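Side-chain contacts in SPD1 nuclease (Streptococcus pyogenes, PDB 2XGR), which is a prophage-encoded extracellular DNase that probably hydrolyses DNA with the help of a bound metal ion, as in other His-Me finger nucleases: residues 80-84 against 85-89; 168-171 against 172-176; 213-217 against 218-222. One frame throughout, in Å; residues are numbered along the deposited sequence.

Interaction 1: 80-84 against 85-89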
ATOM      1  N   LEU A  80      -0.873 -11.477  -4.216  1.00  6.94           N
ATOM      2  CA  LEU A  80      -2.247 -12.057  -4.277  1.00  8.49           C
ATOM      3  C   LEU A  80      -2.823 -11.947  -5.673  1.00  8.36           C
ATOM      4  O   LEU A  80      -2.339 -11.116  -6.500  1.00  8.03           O
ATOM      5  CB  LEU A  80      -3.188 -11.373  -3.216  1.00  6.17           C
ATOM      6  CG  LEU A  80      -3.789 -10.006  -3.640  1.00  7.90           C
ATOM      7  CD1 LEU A  80      -5.036  -9.635  -2.808  1.00  8.63           C
ATOM      8  CD2 LEU A  80      -2.655  -8.834  -3.542  1.00  5.38           C
ATOM      9  N   GLN A  81      -3.884 -12.730  -5.914  1.00  7.91           N
ATOM     10  CA  GLN A  81      -4.821 -12.468  -7.020  1.00  8.99           C
ATOM     11  C   GLN A  81      -6.131 -11.905  -6.538  1.00  8.39           C
ATOM     12  O   GLN A  81      -6.478 -11.962  -5.360  1.00  9.47           O
ATOM     13  CB  GLN A  81      -5.089 -13.789  -7.812  1.00  7.85           C
ATOM     14  CG  GLN A  81      -3.787 -14.480  -8.295  1.00 10.70           C
ATOM     15  CD  GLN A  81      -4.154 -15.795  -8.993  1.00 14.88           C
ATOM     16  OE1 GLN A  81      -4.771 -16.643  -8.377  1.00 17.29           O
ATOM     17  NE2 GLN A  81      -3.762 -15.959 -10.235  1.00 14.62           N
ATOM     18  N   ASP A  82      -6.937 -11.467  -7.515  1.00  9.36           N
ATOM     19  CA  ASP A  82      -8.244 -10.890  -7.236  1.00 10.26           C
ATOM     20  C   ASP A  82      -9.069 -11.876  -6.390  1.00 12.23           C
ATOM     21  O   ASP A  82      -9.715 -11.463  -5.408  1.00 10.18           O
ATOM     22  CB  ASP A  82      -8.990 -10.645  -8.540  1.00 10.24           C
ATOM     23  CG  ASP A  82     -10.411 -10.107  -8.315  1.00 18.64           C
ATOM     24  OD1 ASP A  82     -10.581  -9.009  -7.832  1.00 20.02           O
ATOM     25  OD2 ASP A  82     -11.361 -10.831  -8.565  1.00 24.88           O
ATOM     26  N   ARG A  83      -8.883 -13.174  -6.663  1.00 10.84           N
ATOM     27  CA  ARG A  83      -9.726 -14.193  -5.975  1.00 12.81           C
ATOM     28  C   ARG A  83      -9.474 -14.288  -4.491  1.00 13.61           C
ATOM     29  O   ARG A  83     -10.273 -14.876  -3.739  1.00 12.31           O
ATOM     30  CB  ARG A  83      -9.514 -15.603  -6.559  1.00 11.53           C
ATOM     31  CG  ARG A  83      -8.133 -16.198  -6.348  1.00 12.40           C
ATOM     32  CD  ARG A  83      -7.929 -17.387  -7.291  1.00 19.22           C
ATOM     33  NE  ARG A  83      -7.882 -16.924  -8.704  1.00 28.95           N
ATOM     34  CZ  ARG A  83      -7.653 -17.694  -9.767  1.00 31.98           C
ATOM     35  NH1 ARG A  83      -7.521 -19.005  -9.615  1.00 36.18           N
ATOM     36  NH2 ARG A  83      -7.586 -17.171 -10.992  1.00 27.00           N
ATOM     37  N   HIS A  84      -8.310 -13.775  -4.068  1.00  9.84           N
ATOM     38  CA  HIS A  84      -7.924 -13.910  -2.662  1.00  8.89           C
ATOM     39  C   HIS A  84      -8.350 -12.764  -1.784  1.00  8.43           C
ATOM     40  O   HIS A  84      -8.104 -12.822  -0.575  1.00 10.23           O
ATOM     41  CB  HIS A  84      -6.438 -14.026  -2.526  1.00  8.49           C
ATOM     42  CG  HIS A  84      -5.804 -15.071  -3.375  1.00  9.15           C
ATOM     43  ND1 HIS A  84      -5.993 -16.438  -3.156  1.00 15.47           N
ATOM     44  CD2 HIS A  84      -4.903 -14.963  -4.382  1.00  5.87           C
ATOM     45  CE1 HIS A  84      -5.330 -17.119  -4.080  1.00  8.60           C
ATOM     46  NE2 HIS A  84      -4.617 -16.250  -4.799  1.00 14.70           N
ATOM     47  N   GLU A  85      -8.962 -11.733  -2.356  1.00  9.09           N
ATOM     48  CA  GLU A  85      -9.296 -10.559  -1.627  1.00  8.90           C
ATOM     49  C   GLU A  85     -10.379 -10.849  -0.602  1.00  9.33           C
ATOM     50  O   GLU A  85     -11.101 -11.755  -0.770  1.00  8.69           O
ATOM     51  CB  GLU A  85      -9.820  -9.440  -2.551  1.00 20.00           C
ATOM     52  CG  GLU A  85      -8.793  -8.781  -3.398  1.00 20.00           C
ATOM     53  CD  GLU A  85      -9.280  -7.536  -4.152  1.00 20.00           C
ATOM     54  OE1 GLU A  85     -10.422  -7.205  -4.047  1.00 20.00           O
ATOM     55  OE2 GLU A  85      -8.525  -6.970  -4.916  1.00 20.00           O
ATOM     56  N   THR A  86     -10.439 -10.016   0.429  1.00  6.93           N
ATOM     57  CA  THR A  86     -11.499 -10.039   1.407  1.00  8.33           C
ATOM     58  C   THR A  86     -12.506  -8.897   1.157  1.00  7.88           C
ATOM     59  O   THR A  86     -12.271  -7.764   1.509  1.00  8.48           O
ATOM     60  CB  THR A  86     -10.846  -9.942   2.805  1.00  9.34           C
ATOM     61  OG1 THR A  86      -9.948 -11.084   2.980  1.00 10.46           O
ATOM     62  CG2 THR A  86     -11.913  -9.978   3.862  1.00  8.27           C
ATOM     63  N   LYS A  87     -13.512  -9.133   0.314  1.00  8.69           N
ATOM     64  CA  LYS A  87     -14.357  -8.040  -0.153  1.00 11.64           C
ATOM     65  C   LYS A  87     -15.557  -8.060   0.772  1.00 13.63           C
ATOM     66  O   LYS A  87     -16.392  -9.000   0.696  1.00 18.52           O
ATOM     67  CB  LYS A  87     -14.818  -8.263  -1.601  1.00 12.68           C
ATOM     68  CG  LYS A  87     -13.696  -8.717  -2.518  1.00 15.69           C
ATOM     69  CD  LYS A  87     -14.168  -9.167  -3.923  1.00 22.19           C
ATOM     70  CE  LYS A  87     -13.024  -9.160  -4.945  1.00 25.57           C
ATOM     71  NZ  LYS A  87     -13.560  -9.842  -6.170  1.00 27.24           N
ATOM     72  N   ASP A  88     -15.417  -7.317   1.866  1.00  9.91           N
ATOM     73  CA  ASP A  88     -16.495  -7.275   2.886  1.00  7.30           C
ATOM     74  C   ASP A  88     -17.283  -5.987   2.612  1.00  8.85           C
ATOM     75  O   ASP A  88     -16.728  -4.881   2.540  1.00  9.39           O
ATOM     76  CB  ASP A  88     -15.850  -7.216   4.293  1.00  8.21           C
ATOM     77  CG  ASP A  88     -15.414  -8.593   4.789  1.00 10.32           C
ATOM     78  OD1 ASP A  88     -15.785  -9.574   4.169  1.00 11.16           O
ATOM     79  OD2 ASP A  88     -14.717  -8.715   5.817  1.00  8.82           O
ATOM     80  N   VAL A  89     -18.598  -6.119   2.561  1.00  8.62           N
ATOM     81  CA  VAL A  89     -19.479  -4.934   2.331  1.00  6.48           C
ATOM     82  C   VAL A  89     -19.427  -3.979   3.501  1.00  7.73           C
ATOM     83  O   VAL A  89     -19.491  -2.738   3.293  1.00  8.32           O
ATOM     84  CB  VAL A  89     -20.935  -5.427   2.093  1.00  5.97           C
ATOM     85  CG1 VAL A  89     -21.922  -4.245   2.011  1.00  3.91           C
ATOM     86  CG2 VAL A  89     -20.986  -6.176   0.708  1.00  5.98           C
TER
HETATM   87  O   HOH W   1      -7.591 -11.311   1.683  1.00  9.29           O

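Interaction 2: 168-171 against 172-176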
ATOM      1  N   ASP A 168      -6.628  -2.578  -7.255  1.00  5.58           N
ATOM      2  CA  ASP A 168      -7.776  -3.536  -7.146  1.00  7.15           C
ATOM      3  C   ASP A 168      -8.450  -3.668  -8.519  1.00  7.74           C
ATOM      4  O   ASP A 168      -8.718  -4.772  -8.983  1.00  8.40           O
ATOM      5  CB  ASP A 168      -8.747  -2.976  -6.100  1.00  7.84           C
ATOM      6  CG  ASP A 168     -10.011  -3.781  -5.989  1.00 16.51           C
ATOM      7  OD1 ASP A 168      -9.897  -4.980  -5.803  1.00 15.75           O
ATOM      8  OD2 ASP A 168     -11.094  -3.177  -5.990  1.00 18.17           O
ATOM      9  N   SER A 169      -8.594  -2.554  -9.211  1.00  9.41           N
ATOM     10  CA  SER A 169      -9.180  -2.597 -10.570  0.50  9.68           C
ATOM     11  C   SER A 169      -8.345  -3.366 -11.554  1.00 10.84           C
ATOM     12  O   SER A 169      -8.859  -4.200 -12.286  1.00 12.84           O
ATOM     13  CB  SER A 169      -9.403  -1.192 -11.110  0.50  9.28           C
ATOM     14  OG  SER A 169      -9.924  -1.312 -12.429  0.50 10.92           O
ATOM     15  N   TRP A 170      -7.034  -3.214 -11.455  1.00 11.13           N
ATOM     16  CA  TRP A 170      -6.100  -3.941 -12.273  1.00  9.94           C
ATOM     17  C   TRP A 170      -6.207  -5.423 -11.969  1.00 12.51           C
ATOM     18  O   TRP A 170      -6.210  -6.264 -12.906  1.00 11.46           O
ATOM     19  CB  TRP A 170      -4.657  -3.432 -12.018  1.00 11.14           C
ATOM     20  CG  TRP A 170      -3.648  -4.113 -12.927  1.00 11.72           C
ATOM     21  CD1 TRP A 170      -3.359  -3.820 -14.252  1.00 15.09           C
ATOM     22  CD2 TRP A 170      -2.923  -5.274 -12.608  1.00 13.60           C
ATOM     23  NE1 TRP A 170      -2.430  -4.721 -14.741  1.00 13.45           N
ATOM     24  CE2 TRP A 170      -2.140  -5.617 -13.737  1.00 10.95           C
ATOM     25  CE3 TRP A 170      -2.808  -6.039 -11.440  1.00 10.15           C
ATOM     26  CZ2 TRP A 170      -1.231  -6.667 -13.703  1.00 14.04           C
ATOM     27  CZ3 TRP A 170      -1.934  -7.077 -11.395  1.00 10.46           C
ATOM     28  CH2 TRP A 170      -1.182  -7.426 -12.546  1.00 10.54           C
ATOM     29  N   LEU A 171      -6.218  -5.788 -10.669  1.00 10.15           N
ATOM     30  CA  LEU A 171      -6.364  -7.177 -10.315  1.00  9.76           C
ATOM     31  C   LEU A 171      -7.640  -7.786 -10.870  1.00 13.34           C
ATOM     32  O   LEU A 171      -7.608  -8.914 -11.416  1.00 12.85           O
ATOM     33  CB  LEU A 171      -6.362  -7.338  -8.787  1.00 11.12           C
ATOM     34  CG  LEU A 171      -5.028  -7.400  -8.132  1.00 12.54           C
ATOM     35  CD1 LEU A 171      -5.247  -7.508  -6.586  1.00 15.26           C
ATOM     36  CD2 LEU A 171      -4.140  -8.624  -8.680  1.00 13.39           C
ATOM     37  N   ALA A 172      -8.747  -7.054 -10.757  1.00 11.97           N
ATOM     38  CA  ALA A 172     -10.060  -7.590 -11.187  1.00 13.51           C
ATOM     39  C   ALA A 172     -10.063  -7.796 -12.739  1.00 14.96           C
ATOM     40  O   ALA A 172     -10.694  -8.745 -13.276  1.00 14.40           O
ATOM     41  CB  ALA A 172     -11.158  -6.629 -10.814  1.00 12.93           C
ATOM     42  N   LEU A 173      -9.349  -6.919 -13.458  1.00 14.59           N
ATOM     43  CA  LEU A 173      -9.278  -7.005 -14.928  1.00 16.18           C
ATOM     44  C   LEU A 173      -8.363  -8.096 -15.384  1.00 15.33           C
ATOM     45  O   LEU A 173      -8.405  -8.507 -16.551  1.00 16.45           O
ATOM     46  CB  LEU A 173      -8.775  -5.675 -15.509  1.00 14.89           C
ATOM     47  CG  LEU A 173      -9.866  -4.595 -15.472  1.00 21.47           C
ATOM     48  CD1 LEU A 173      -9.217  -3.199 -15.684  1.00 25.00           C
ATOM     49  CD2 LEU A 173     -10.951  -4.909 -16.559  1.00 21.60           C
ATOM     50  N   HIS A 174      -7.482  -8.565 -14.500  1.00 12.51           N
ATOM     51  CA  HIS A 174      -6.483  -9.559 -14.876  1.00 14.25           C
ATOM     52  C   HIS A 174      -6.472 -10.720 -13.874  1.00 13.92           C
ATOM     53  O   HIS A 174      -5.495 -10.877 -13.111  1.00 13.37           O
ATOM     54  CB  HIS A 174      -5.054  -8.925 -14.934  1.00 12.38           C
ATOM     55  CG  HIS A 174      -4.926  -7.792 -15.912  1.00 17.49           C
ATOM     56  ND1 HIS A 174      -5.189  -6.486 -15.564  1.00 17.80           N
ATOM     57  CD2 HIS A 174      -4.725  -7.790 -17.257  1.00 17.76           C
ATOM     58  CE1 HIS A 174      -5.159  -5.721 -16.648  1.00 21.15           C
ATOM     59  NE2 HIS A 174      -4.867  -6.485 -17.685  1.00 21.22           N
ATOM     60  N   PRO A 175      -7.580 -11.482 -13.782  1.00 13.44           N
ATOM     61  CA  PRO A 175      -7.784 -12.402 -12.669  1.00 14.73           C
ATOM     62  C   PRO A 175      -6.753 -13.519 -12.590  1.00 15.24           C
ATOM     63  O   PRO A 175      -6.688 -14.193 -11.560  1.00 17.62           O
ATOM     64  CB  PRO A 175      -9.188 -12.981 -12.925  1.00 16.05           C
ATOM     65  CG  PRO A 175      -9.380 -12.848 -14.452  1.00 16.90           C
ATOM     66  CD  PRO A 175      -8.736 -11.495 -14.727  1.00 13.84           C
ATOM     67  N   ASP A 176      -5.979 -13.740 -13.670  1.00 14.18           N
ATOM     68  CA  ASP A 176      -4.966 -14.752 -13.628  1.00 17.30           C
ATOM     69  C   ASP A 176      -3.601 -14.226 -13.212  1.00 14.06           C
ATOM     70  O   ASP A 176      -2.681 -15.029 -13.006  1.00 16.39           O
ATOM     71  CB  ASP A 176      -4.855 -15.471 -14.988  1.00 18.42           C
ATOM     72  CG  ASP A 176      -6.131 -16.280 -15.334  1.00 26.12           C
ATOM     73  OD1 ASP A 176      -6.638 -17.052 -14.465  1.00 28.70           O
ATOM     74  OD2 ASP A 176      -6.668 -16.046 -16.438  1.00 38.10           O
TER

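Interaction 3: 213-217 against 218-222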
ATOM      1  N   ILE A 213       3.105  -1.760 -13.510  1.00  9.82           N
ATOM      2  CA  ILE A 213       1.721  -1.298 -13.449  1.00  9.64           C
ATOM      3  C   ILE A 213       1.705   0.238 -13.363  1.00  9.37           C
ATOM      4  O   ILE A 213       2.435   0.816 -12.561  1.00 11.41           O
ATOM      5  CB  ILE A 213       1.048  -1.862 -12.170  1.00  9.21           C
ATOM      6  CG1 ILE A 213       0.827  -3.374 -12.312  1.00  8.35           C
ATOM      7  CG2 ILE A 213      -0.378  -1.151 -12.002  1.00 11.12           C
ATOM      8  CD1 ILE A 213       0.487  -4.186 -10.999  1.00  8.17           C
ATOM      9  N   ARG A 214       0.881   0.893 -14.193  1.00  9.49           N
ATOM     10  CA  ARG A 214       0.793   2.360 -14.176  1.00  9.86           C
ATOM     11  C   ARG A 214      -0.566   2.785 -13.681  1.00  8.70           C
ATOM     12  O   ARG A 214      -1.576   2.313 -14.163  1.00 10.37           O
ATOM     13  CB  ARG A 214       0.992   2.925 -15.625  1.00 12.27           C
ATOM     14  CG  ARG A 214       2.245   2.308 -16.314  1.00 20.20           C
ATOM     15  CD  ARG A 214       3.481   3.195 -16.494  1.00 25.01           C
ATOM     16  NE  ARG A 214       4.401   2.470 -17.392  1.00 23.58           N
ATOM     17  CZ  ARG A 214       5.654   2.119 -17.099  1.00 34.08           C
ATOM     18  NH1 ARG A 214       6.213   2.523 -15.963  1.00 41.12           N
ATOM     19  NH2 ARG A 214       6.361   1.382 -17.966  1.00 31.59           N
ATOM     20  N   LEU A 215      -0.543   3.522 -12.587  1.00  7.24           N
ATOM     21  CA  LEU A 215      -1.769   4.022 -11.983  1.00  7.55           C
ATOM     22  C   LEU A 215      -2.068   5.485 -12.296  1.00  9.24           C
ATOM     23  O   LEU A 215      -3.080   6.013 -11.793  1.00 11.52           O
ATOM     24  CB  LEU A 215      -1.715   3.812 -10.470  1.00  8.94           C
ATOM     25  CG  LEU A 215      -1.389   2.360 -10.060  1.00  7.94           C
ATOM     26  CD1 LEU A 215      -1.477   2.249  -8.498  1.00  9.17           C
ATOM     27  CD2 LEU A 215      -2.359   1.411 -10.723  1.00 10.04           C
ATOM     28  N   ASN A 216      -1.303   6.067 -13.223  1.00  9.99           N
ATOM     29  CA  ASN A 216      -1.524   7.441 -13.714  1.00 10.38           C
ATOM     30  C   ASN A 216      -1.309   8.574 -12.711  1.00 10.21           C
ATOM     31  O   ASN A 216      -1.950   9.612 -12.762  1.00 11.44           O
ATOM     32  CB  ASN A 216      -2.883   7.575 -14.452  1.00  8.41           C
ATOM     33  CG  ASN A 216      -2.818   8.644 -15.504  1.00  7.54           C
ATOM     34  OD1 ASN A 216      -1.870   8.621 -16.307  1.00  9.70           O
ATOM     35  ND2 ASN A 216      -3.840   9.559 -15.561  1.00 10.36           N
ATOM     36  N   SER A 217      -0.386   8.380 -11.761  1.00  9.17           N
ATOM     37  CA  SER A 217      -0.086   9.433 -10.819  1.00  9.72           C
ATOM     38  C   SER A 217       1.296  10.023 -11.193  1.00 14.22           C
ATOM     39  O   SER A 217       2.228   9.237 -11.440  1.00 16.01           O
ATOM     40  CB  SER A 217       0.006   8.725  -9.460  1.00 10.36           C
ATOM     41  OG  SER A 217       0.763   9.424  -8.599  1.00 17.60           O
ATOM     42  N   ASN A 218       1.514  11.283 -10.845  1.00 12.43           N
ATOM     43  CA  ASN A 218       2.851  11.881 -11.077  1.00 13.63           C
ATOM     44  C   ASN A 218       3.906  11.447 -10.020  1.00 13.30           C
ATOM     45  O   ASN A 218       5.072  11.822 -10.151  1.00 15.13           O
ATOM     46  CB  ASN A 218       2.754  13.420 -10.996  1.00 13.32           C
ATOM     47  CG  ASN A 218       1.965  14.003 -12.108  1.00 26.62           C
ATOM     48  OD1 ASN A 218       1.971  13.510 -13.248  1.00 21.96           O
ATOM     49  ND2 ASN A 218       1.206  15.036 -11.782  1.00 29.72           N
ATOM     50  N   LYS A 219       3.514  10.593  -9.075  1.00  9.31           N
ATOM     51  CA  LYS A 219       4.389  10.187  -7.977  1.00  9.16           C
ATOM     52  C   LYS A 219       5.056   8.814  -8.235  1.00 10.35           C
ATOM     53  O   LYS A 219       5.843   8.384  -7.397  1.00 12.55           O
ATOM     54  CB  LYS A 219       3.575  10.121  -6.675  1.00  8.55           C
ATOM     55  CG  LYS A 219       3.026  11.445  -6.230  1.00 13.76           C
ATOM     56  CD  LYS A 219       2.453  11.343  -4.800  1.00 15.19           C
ATOM     57  CE  LYS A 219       1.671  12.577  -4.453  1.00 19.44           C
ATOM     58  NZ  LYS A 219       2.725  13.606  -4.192  1.00 20.82           N
ATOM     59  N   GLU A 220       4.756   8.165  -9.351  1.00  8.43           N
ATOM     60  CA  GLU A 220       5.206   6.772  -9.562  1.00  7.43           C
ATOM     61  C   GLU A 220       6.648   6.766 -10.037  1.00 10.46           C
ATOM     62  O   GLU A 220       6.938   7.365 -11.088  1.00 12.99           O
ATOM     63  CB  GLU A 220       4.348   6.101 -10.582  1.00  9.39           C
ATOM     64  CG  GLU A 220       2.896   5.965  -9.973  1.00 13.15           C
ATOM     65  CD  GLU A 220       1.977   5.349 -10.993  1.00 14.67           C
ATOM     66  OE1 GLU A 220       1.572   6.019 -11.976  1.00 18.39           O
ATOM     67  OE2 GLU A 220       1.781   4.130 -10.942  1.00 10.36           O
ATOM     68  N   SER A 221       7.510   6.076  -9.303  1.00  8.26           N
ATOM     69  CA  SER A 221       8.929   6.033  -9.656  1.00 10.58           C
ATOM     70  C   SER A 221       9.232   4.572  -9.939  1.00 11.65           C
ATOM     71  O   SER A 221       9.035   3.726  -9.070  1.00 10.74           O
ATOM     72  CB  SER A 221       9.791   6.576  -8.506  1.00 12.04           C
ATOM     73  OG  SER A 221      11.201   6.345  -8.766  1.00 14.74           O
ATOM     74  N   ILE A 222       9.812   4.296 -11.100  1.00  7.83           N
ATOM     75  CA  ILE A 222      10.006   2.941 -11.569  1.00  9.51           C
ATOM     76  C   ILE A 222      11.483   2.626 -11.476  1.00  8.62           C
ATOM     77  O   ILE A 222      12.301   3.489 -11.755  1.00 10.01           O
ATOM     78  CB  ILE A 222       9.551   2.818 -13.017  1.00 13.67           C
ATOM     79  CG1 ILE A 222       8.079   3.269 -13.106  1.00 14.82           C
ATOM     80  CG2 ILE A 222       9.600   1.400 -13.463  1.00 13.17           C
ATOM     81  CD1 ILE A 222       7.810   4.047 -14.424  1.00 25.41           C
TER

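Interaction 1: 80-84 against 85-89
Leu80 meets Glu85 across the turn through one methyl, CD1 lying 3.9 Å from Glu85 CG. Its CG sits between the backbone N and the carbonyl carbon (chi1 81°), which turns CD1 toward Glu85. Asp82 takes part through both backbone and side chain. Asp82 O accepts from Glu85 N at 3.2 Å along an almost straight N-H line (168°). With CG anti to the backbone N (chi1 177°), the carboxylate reaches the ammonium of Lys87: Asp82 OD2 lies 3.4 Å from Lys87 NZ, a weak hydrogen bond within a salt bridge. The two side chains meet at about a right angle, the lysine extended beyond CG. Its NZ is nearly equidistant from both carboxylate oxygens, while Asp82 OD1 also stands 4.1 Å from Glu85 OE2, a like-charge neighbour that the lysine may partly offset. At the next step His84 O accepts a hydrogen bond from a water, which accepts one from Thr86 OG1, a one-water bridge over the chain. Beyond it, Lys87 centres an inverse gamma turn. Such i to i+3 bonding identifies a short 3-10 turn, here 82-84, leading out of strand 76-80 into an extended loop.

Interaction 2: 168-171 against 172-176
Over one face of the Trp170 indole lies the imidazole of His174, with ND1 3.4 Å above the plane and offset toward the rim. The five-membered rings form an offset stack, centroids 4.2 Å apart and planes inclined by 30°, and His40 meets both residues, its ring edge-to-face with that of His174. At the imidazole edge, in the ring plane, sits the carbonyl of Trp170 itself. This is the C-terminal end of helix 160-173, where His174 is the first residue to leave helical angles. Placing CG anti to the backbone N (chi1 -176°) puts the indole beside the carbonyl carbon, projecting outward, where His174 can lie over its face. Trp170 O is gripped twice by His174: ND1 donates at 2.9 Å, and the backbone N adds a weak bond. The ring bond fixes the imidazole's rotation and requires a proton on ND1. His174 N also donates to Leu171 O at 3.1 Å, an i to i+3 bond that marks tightening of the last turn; the preceding turns retain i to i+4 bonds, Leu173 N to Ser169 O and, at 2.9 Å, Ala172 N to Asp168 O.

Interaction 3: 213-217 against 218-222
Glu220 folds its carboxylate back onto the backbone of 215-217, using both oxygens. Glu220 OE2 accepts from Leu215 N at 2.9 Å, the donor arriving on the syn side, tilted somewhat out of the carboxylate plane. Glu220 OE1 accepts from Ser217 N at 3.1 Å, this time from above the plane. The conformation explains the reach: CG is anti to the carbonyl carbon (chi1 -66°) and CD continues in an extended line, directing the carboxylate across the mouth of the loop, where chi3 of -74° turns its two oxygens to different N-H groups. A further bond from Tyr201 OH to OE2 helps fix its position. The aliphatic part is in contact too: Glu220 CG lies 3.6 Å from Ser217 O. Leu215 crosses the glutamate at about a right angle, its CB 3.5 Å from Glu220 OE2, while its side chain packs on Arg166 and Leu167 of helix 160-173.

Ser217 supplies a further side-chain bond. Its hydroxyl, turned roughly anti to the backbone N (chi1 156°), points forward along the chain, and Ser217 OG accepts from Lys219 N at 3.0 Å. The same OG is hydrogen-bonded to Tyr163 OH, which ties the bend to helix 160-173. Within the same turn, the weak bond from Glu220 N to Ser217 O (3.5 Å) closes the backbone. Asn216 has positive phi and psi just before the turn. The nearest strand residues, Ile213 and Ile222, keep CA atoms 9.5 Å apart, too far for hydrogen-bonded strand pairing. Geometrically, this is a type I beta turn from Ser217 to Glu220 with an ST turn at its first residue, in a connection between strands 209-214 and 221-222 that a glutamate side chain bridges.

The interactions follow one another in series along the chain. Interactions 1 and 2 have centres 11 Å apart and touch directly: Arg83 NH2 lies 3.2 Å from Pro175 O, probably hydrogen-bonded, and Glu85 OE2 lies 2.6 Å from Asp168 OD1, a close approach of like charges in which one carboxyl might be protonated. Interaction 3 is centred 17 Å from interaction 2 and 23 Å from interaction 1; it meets interaction 2 where Trp170 CZ3 packs 3.8 Å from Ile213 CD1. Helix 160-173 therefore lies between the other two contacts, joining the loop after strand 76-80 to the end of strand 209-214, two members of the same antiparallel sheet.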